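Sam-dependent methyltransferases (Streptomyces davawensis jcm 4913, PDB 4D7K) catalyses the two S-adenosyl methionine-dependent methylations that turn 8-amino-8-demethyl-D-riboflavin into the antibiotic roseoflavin, working as a homodimer. Local coordinates at the interface of chains A and B. Coordinates in Å, arbitrary orientation; residue numbers count along the deposited sequence, not the author numbering. Chains: chain A/B, Sam-dependent methyltransferases.

Contact 1: the interface of chains A and B. Residues chain A 28, 31-32, 35-36, 66; chain B 118, 120-121, 124.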
# COMPACT_ATOMS: atom_id res chain seq x y z
N PHE A 28 -3.38 -3.20 -4.74
CA PHE A 28 -4.32 -4.30 -4.91
C PHE A 28 -4.78 -4.41 -6.35
O PHE A 28 -4.98 -5.51 -6.86
CB PHE A 28 -5.52 -4.13 -3.98
CG PHE A 28 -5.27 -4.56 -2.57
CD1 PHE A 28 -5.09 -5.90 -2.26
CD2 PHE A 28 -5.21 -3.63 -1.55
CE1 PHE A 28 -4.85 -6.30 -0.96
CE2 PHE A 28 -4.98 -4.02 -0.24
CZ PHE A 28 -4.80 -5.36 0.06
N TYR A 31 -2.05 -6.05 -8.36
CA TYR A 31 -2.03 -7.47 -8.02
C TYR A 31 -3.07 -8.23 -8.83
O TYR A 31 -2.75 -9.22 -9.49
CB TYR A 31 -2.28 -7.66 -6.52
CG TYR A 31 -2.48 -9.11 -6.11
CD1 TYR A 31 -1.40 -9.97 -5.97
CD2 TYR A 31 -3.75 -9.61 -5.87
CE1 TYR A 31 -1.58 -11.30 -5.60
CE2 TYR A 31 -3.94 -10.94 -5.49
CZ TYR A 31 -2.85 -11.78 -5.36
OH TYR A 31 -3.03 -13.09 -5.00
N ALA A 32 -4.31 -7.76 -8.80
CA ALA A 32 -5.41 -8.44 -9.46
C ALA A 32 -5.19 -8.46 -10.97
O ALA A 32 -5.48 -9.46 -11.63
CB ALA A 32 -6.73 -7.79 -9.11
N LYS A 35 -2.51 -11.11 -11.63
CA LYS A 35 -2.99 -12.47 -11.37
C LYS A 35 -3.93 -12.95 -12.48
O LYS A 35 -4.03 -14.14 -12.75
CB LYS A 35 -3.70 -12.56 -10.02
CG LYS A 35 -2.82 -12.26 -8.81
CD LYS A 35 -1.64 -13.21 -8.70
CE LYS A 35 -2.09 -14.62 -8.37
NZ LYS A 35 -0.92 -15.49 -8.10
N LEU A 36 -4.62 -12.01 -13.11
CA LEU A 36 -5.52 -12.36 -14.20
C LEU A 36 -4.77 -12.44 -15.52
O LEU A 36 -5.36 -12.73 -16.56
CB LEU A 36 -6.65 -11.34 -14.29
CG LEU A 36 -7.71 -11.45 -13.20
CD1 LEU A 36 -8.58 -10.22 -13.19
CD2 LEU A 36 -8.55 -12.70 -13.43
N LEU A 66 -12.55 -2.71 -12.91
CA LEU A 66 -11.19 -3.05 -12.52
C LEU A 66 -10.17 -2.53 -13.55
O LEU A 66 -9.13 -1.98 -13.18
CB LEU A 66 -11.05 -4.57 -12.37
CG LEU A 66 -9.62 -5.08 -12.17
CD1 LEU A 66 -9.08 -4.59 -10.84
CD2 LEU A 66 -9.54 -6.59 -12.25
N GLY B 118 -8.21 -8.67 -1.00
CA GLY B 118 -7.44 -9.80 -1.48
C GLY B 118 -8.26 -10.66 -2.43
O GLY B 118 -7.72 -11.21 -3.39
N LEU B 120 -10.30 -9.71 -4.58
CA LEU B 120 -10.72 -8.85 -5.67
C LEU B 120 -10.89 -9.64 -6.97
O LEU B 120 -11.82 -9.40 -7.75
CB LEU B 120 -9.72 -7.71 -5.84
CG LEU B 120 -9.92 -6.73 -6.99
CD1 LEU B 120 -11.33 -6.17 -6.97
CD2 LEU B 120 -8.88 -5.62 -6.93
N VAL B 121 -9.99 -10.59 -7.20
CA VAL B 121 -10.04 -11.40 -8.41
C VAL B 121 -11.32 -12.22 -8.50
O VAL B 121 -11.99 -12.24 -9.54
CB VAL B 121 -8.83 -12.35 -8.48
CG1 VAL B 121 -8.99 -13.32 -9.63
CG2 VAL B 121 -7.54 -11.56 -8.62
N VAL B 124 -14.42 -10.06 -9.23
CA VAL B 124 -14.57 -9.71 -10.63
C VAL B 124 -15.13 -10.89 -11.43
O VAL B 124 -15.98 -10.72 -12.31
CB VAL B 124 -13.22 -9.24 -11.24
CG1 VAL B 124 -13.29 -9.17 -12.75
CG2 VAL B 124 -12.83 -7.89 -10.66
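The rings of A:Phe28 and A:Tyr31 only come near B:Gly118, A:Phe28 being the nearer. A:Phe28 turns its CE1 toward the backbone N of B:Gly118, 4.1 Å away, while CE2 of A:Tyr31 sits 4.3 Å from the carbonyl O of the same glycine. One face of the tyrosine ring is backed within its own chain by A:Lys35, whose CG rides 3.4 Å above the ring plane, displaced toward the rim.

Beyond the rings the patch is aliphatic packing in the homodimer interface. The last turns of helix 13-35, with A:Leu36 just after it and A:Leu66 from helix 60-72, receive the start of B helix 120-126. B:Leu120 points its CD2 branch between A:Ala32 and A:Leu66, reaching CB of the alanine at 3.8 Å and CD1 of the leucine at 4.0 Å. The small alanine probably lets the partner helix come close to the A backbone: CG2 of B:Val121 touches A:Ala32 at both CA and CB. B:Val121 is a two-sided wedge. Its CG1 lies opposite the backbone N (chi1 172°), which sends that branch toward A:Leu36 and leaves CG2 for the alanine. The side chains of A:Leu36 and B:Val121 run antiparallel past one another, leucine CD2 against valine CG1. One turn further along, B:Val124 meets A:Leu66 at roughly a right angle, with valine CG2 3.9 Å from leucine CD2.

Contact 2: the interface of chains A and B. Residues chain A 30, 89, 92-93, 101, 105; chain B 17.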
# COMPACT_ATOMS: atom_id res chain seq x y z
N LEU A 30 -3.03 -3.57 -9.03
CA LEU A 30 -1.94 -4.11 -9.82
C LEU A 30 -1.77 -5.61 -9.58
O LEU A 30 -1.40 -6.36 -10.49
CB LEU A 30 -0.64 -3.37 -9.51
CG LEU A 30 -0.63 -1.87 -9.80
CD1 LEU A 30 0.64 -1.24 -9.28
CD2 LEU A 30 -0.77 -1.63 -11.28
N MET A 89 3.89 1.09 -17.45
CA MET A 89 3.99 0.42 -16.16
C MET A 89 3.37 -0.99 -16.20
O MET A 89 3.90 -1.92 -15.59
CB MET A 89 3.31 1.27 -15.07
CG MET A 89 3.74 0.93 -13.66
SD MET A 89 3.10 2.07 -12.41
CE MET A 89 1.37 1.60 -12.39
N LEU A 92 5.68 -3.76 -17.66
CA LEU A 92 6.65 -4.38 -16.76
C LEU A 92 6.03 -5.48 -15.90
O LEU A 92 6.74 -6.18 -15.17
CB LEU A 92 7.28 -3.31 -15.86
CG LEU A 92 8.07 -2.21 -16.54
CD1 LEU A 92 8.55 -1.18 -15.52
CD2 LEU A 92 9.25 -2.79 -17.32
N LEU A 93 4.71 -5.61 -15.96
CA LEU A 93 4.03 -6.63 -15.19
C LEU A 93 3.79 -7.88 -16.04
O LEU A 93 3.08 -8.80 -15.62
CB LEU A 93 2.71 -6.09 -14.62
CG LEU A 93 2.86 -4.96 -13.60
CD1 LEU A 93 1.52 -4.51 -13.06
CD2 LEU A 93 3.77 -5.38 -12.46
N MET A 101 8.86 -6.84 -13.48
CA MET A 101 8.71 -6.54 -12.07
C MET A 101 7.41 -7.14 -11.54
O MET A 101 6.84 -6.65 -10.57
CB MET A 101 8.75 -5.02 -11.83
CG MET A 101 10.14 -4.42 -12.08
SD MET A 101 10.24 -2.63 -11.93
CE MET A 101 10.11 -2.43 -10.15
N THR A 105 5.44 -7.37 -7.40
CA THR A 105 4.12 -6.77 -7.39
C THR A 105 3.05 -7.78 -6.98
O THR A 105 2.02 -7.41 -6.42
CB THR A 105 3.80 -6.15 -8.78
OG1 THR A 105 4.84 -5.23 -9.13
CG2 THR A 105 2.48 -5.40 -8.76
N LEU B 17 6.62 1.41 -9.76
CA LEU B 17 6.28 0.08 -9.25
C LEU B 17 7.01 -0.23 -7.95
O LEU B 17 6.41 -0.71 -7.00
CB LEU B 17 6.60 -0.98 -10.30
CG LEU B 17 5.54 -1.17 -11.38
CD1 LEU B 17 5.96 -2.20 -12.41
CD2 LEU B 17 4.20 -1.55 -10.75
O HOH W 1 4.63 -2.87 -7.34
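B:Leu17, near the start of helix 13-35, is a leucine knob of the homodimer interface: it plugs into a greasy pocket on chain A, burying 110 Å² of its surface. The tightest approach is from A:Met89, whose CG meets the leucine CG at 3.6 Å as the two side chains cross obliquely. The leucine branches then part company: CD1 of B:Leu17 goes toward the carbonyl O of A:Met89, CB of A:Leu92 and CD2 of A:Leu93, whereas CD2 of B:Leu17 goes toward CD1 of A:Leu30, 3.9 Å away. A:Met101 closes in on the stem, its terminal methyl CE resting 3.8 Å from the leucine CB. That methyl gets there because the methionine chain, extended at chi2, bends at chi3 (73°) and folds its tip over the leucine.

Further out, A:Thr105 helps hold the backbone of A:Met101. Its hydroxyl OG1 donates to the carbonyl O of A:Met101 at 2.8 Å, linking helix 102-107 to the residue just before it. The C=O to donor angle is 158°. The same OG1 also reaches across the interface through water 1, which it contacts at 3.0 Å. Water 1 in turn lies 2.8 Å from the backbone carbonyl O of B:Leu17.

Contact 3: the interface of chains A and B. Residues chain A 104, 108, 117, 162, 301; chain B 21, 24-25.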
# COMPACT_ATOMS: atom_id res chain seq x y z
N MET A 104 7.70 -8.90 -7.63
CA MET A 104 7.55 -8.10 -6.42
C MET A 104 6.13 -7.55 -6.28
O MET A 104 5.65 -7.31 -5.17
CB MET A 104 8.56 -6.95 -6.40
CG MET A 104 8.20 -5.80 -7.31
SD MET A 104 9.22 -4.34 -7.03
CE MET A 104 10.84 -4.96 -7.48
N PHE A 108 4.07 -9.85 -2.56
CA PHE A 108 3.78 -9.16 -1.31
C PHE A 108 2.30 -8.85 -1.12
O PHE A 108 1.90 -8.25 -0.13
CB PHE A 108 4.60 -7.86 -1.22
CG PHE A 108 6.08 -8.11 -1.13
CD1 PHE A 108 6.67 -8.40 0.08
CD2 PHE A 108 6.86 -8.10 -2.27
CE1 PHE A 108 8.03 -8.65 0.17
CE2 PHE A 108 8.21 -8.35 -2.20
CZ PHE A 108 8.80 -8.62 -0.98
N TYR A 117 1.97 -9.65 7.07
CA TYR A 117 2.16 -8.22 7.32
C TYR A 117 1.05 -7.66 8.21
O TYR A 117 1.24 -6.66 8.90
CB TYR A 117 2.25 -7.45 6.00
CG TYR A 117 3.59 -7.62 5.31
CD1 TYR A 117 3.88 -8.77 4.59
CD2 TYR A 117 4.58 -6.65 5.41
CE1 TYR A 117 5.10 -8.95 3.98
CE2 TYR A 117 5.80 -6.81 4.81
CZ TYR A 117 6.06 -7.96 4.09
OH TYR A 117 7.28 -8.13 3.49
N PHE A 162 14.75 -7.14 -7.27
CA PHE A 162 15.42 -6.29 -6.29
C PHE A 162 16.92 -6.22 -6.57
O PHE A 162 17.55 -5.18 -6.38
CB PHE A 162 15.17 -6.79 -4.87
CG PHE A 162 13.76 -6.57 -4.38
CD1 PHE A 162 13.13 -5.35 -4.57
CD2 PHE A 162 13.07 -7.58 -3.73
CE1 PHE A 162 11.84 -5.15 -4.12
CE2 PHE A 162 11.78 -7.38 -3.28
CZ PHE A 162 11.17 -6.16 -3.48
N ASP A 301 10.28 -6.17 6.30
CA ASP A 301 10.27 -7.45 5.59
C ASP A 301 10.95 -8.55 6.41
O ASP A 301 10.43 -9.65 6.52
CB ASP A 301 10.97 -7.31 4.23
CG ASP A 301 10.18 -6.47 3.25
OD1 ASP A 301 8.94 -6.40 3.37
OD2 ASP A 301 10.80 -5.89 2.33
N ASN B 21 5.47 -0.82 -3.92
CA ASN B 21 5.88 -1.91 -3.05
C ASN B 21 6.32 -1.38 -1.68
O ASN B 21 5.97 -1.94 -0.65
CB ASN B 21 7.00 -2.72 -3.69
CG ASN B 21 7.36 -3.96 -2.90
OD1 ASN B 21 8.38 -4.00 -2.20
ND2 ASN B 21 6.54 -4.99 -3.02
N LEU B 24 3.31 0.13 0.34
CA LEU B 24 2.54 -0.97 0.91
C LEU B 24 3.05 -1.33 2.31
O LEU B 24 2.27 -1.54 3.24
CB LEU B 24 2.60 -2.19 -0.02
CG LEU B 24 1.87 -3.46 0.40
CD1 LEU B 24 0.43 -3.14 0.73
CD2 LEU B 24 1.96 -4.52 -0.70
N LYS B 25 4.37 -1.37 2.47
CA LYS B 25 4.99 -1.65 3.76
C LYS B 25 4.78 -0.52 4.76
O LYS B 25 4.49 -0.76 5.93
CB LYS B 25 6.49 -1.90 3.59
CG LYS B 25 6.81 -2.95 2.54
CD LYS B 25 8.32 -3.09 2.36
CE LYS B 25 8.65 -3.86 1.10
NZ LYS B 25 7.94 -5.17 1.05
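B:Lys25 starts with its CG opposite the carbonyl carbon (chi1 -52°), runs extended through the middle of the chain, then bends at chi4 (-53°) to deliver NZ beside A:Asp301 and over one face of A:Phe108, off toward the rim. In this class I-like SAM-binding methyltransferase of the cation-independent O-methyltransferase family, a lysine of the N-terminal dimerisation region thus grips helix 293-305 of the partner's methyltransferase domain.

The ammonium NZ forms a salt bridge to A:Asp301 OD1 at 2.8 Å, and OD1 accepts through its syn lone pair. The bond to OD2 is weak. OD1 also accepts from the phenol OH of A:Tyr117, 39° out of the carboxylate plane; at 2.4 Å from OH to OD1 this bond is very short, so how firmly it helps fix the oxygen is doubtful. NZ is 3.9 Å from the ring centroid of A:Phe108, a cation-pi contact.

One helical turn earlier, B:Asn21 brings its amide to the same ring, the two planes steeply inclined. Its ND2 sits above the ring face near CD2, and 3.3 Å from the carbonyl O of A:Met104, while OD1 faces A:Phe162, 3.8 Å from CZ. B:Leu24 sets its CD2 3.8 Å from the backbone O of A:Phe108.

The centre of the C-alpha atoms of contact 2 lies about 13 Å from those of contact 1 and of contact 3; the C-alpha centres of contacts 1 and 3 are about 17 Å apart. Helix 13-35 runs through all three: chain A supplies its later part to contact 1 and A:Leu30 to contact 2, while chain B supplies its earlier part to contacts 2 and 3. Helix 102-107 bridges contacts 2 and 3, and helix 111-118 serves contacts 1 and 3 from opposite chains. Each contact has a twin with the chains exchanged, and contact 3 may couple dimerisation to the partner's methyltransferase domain.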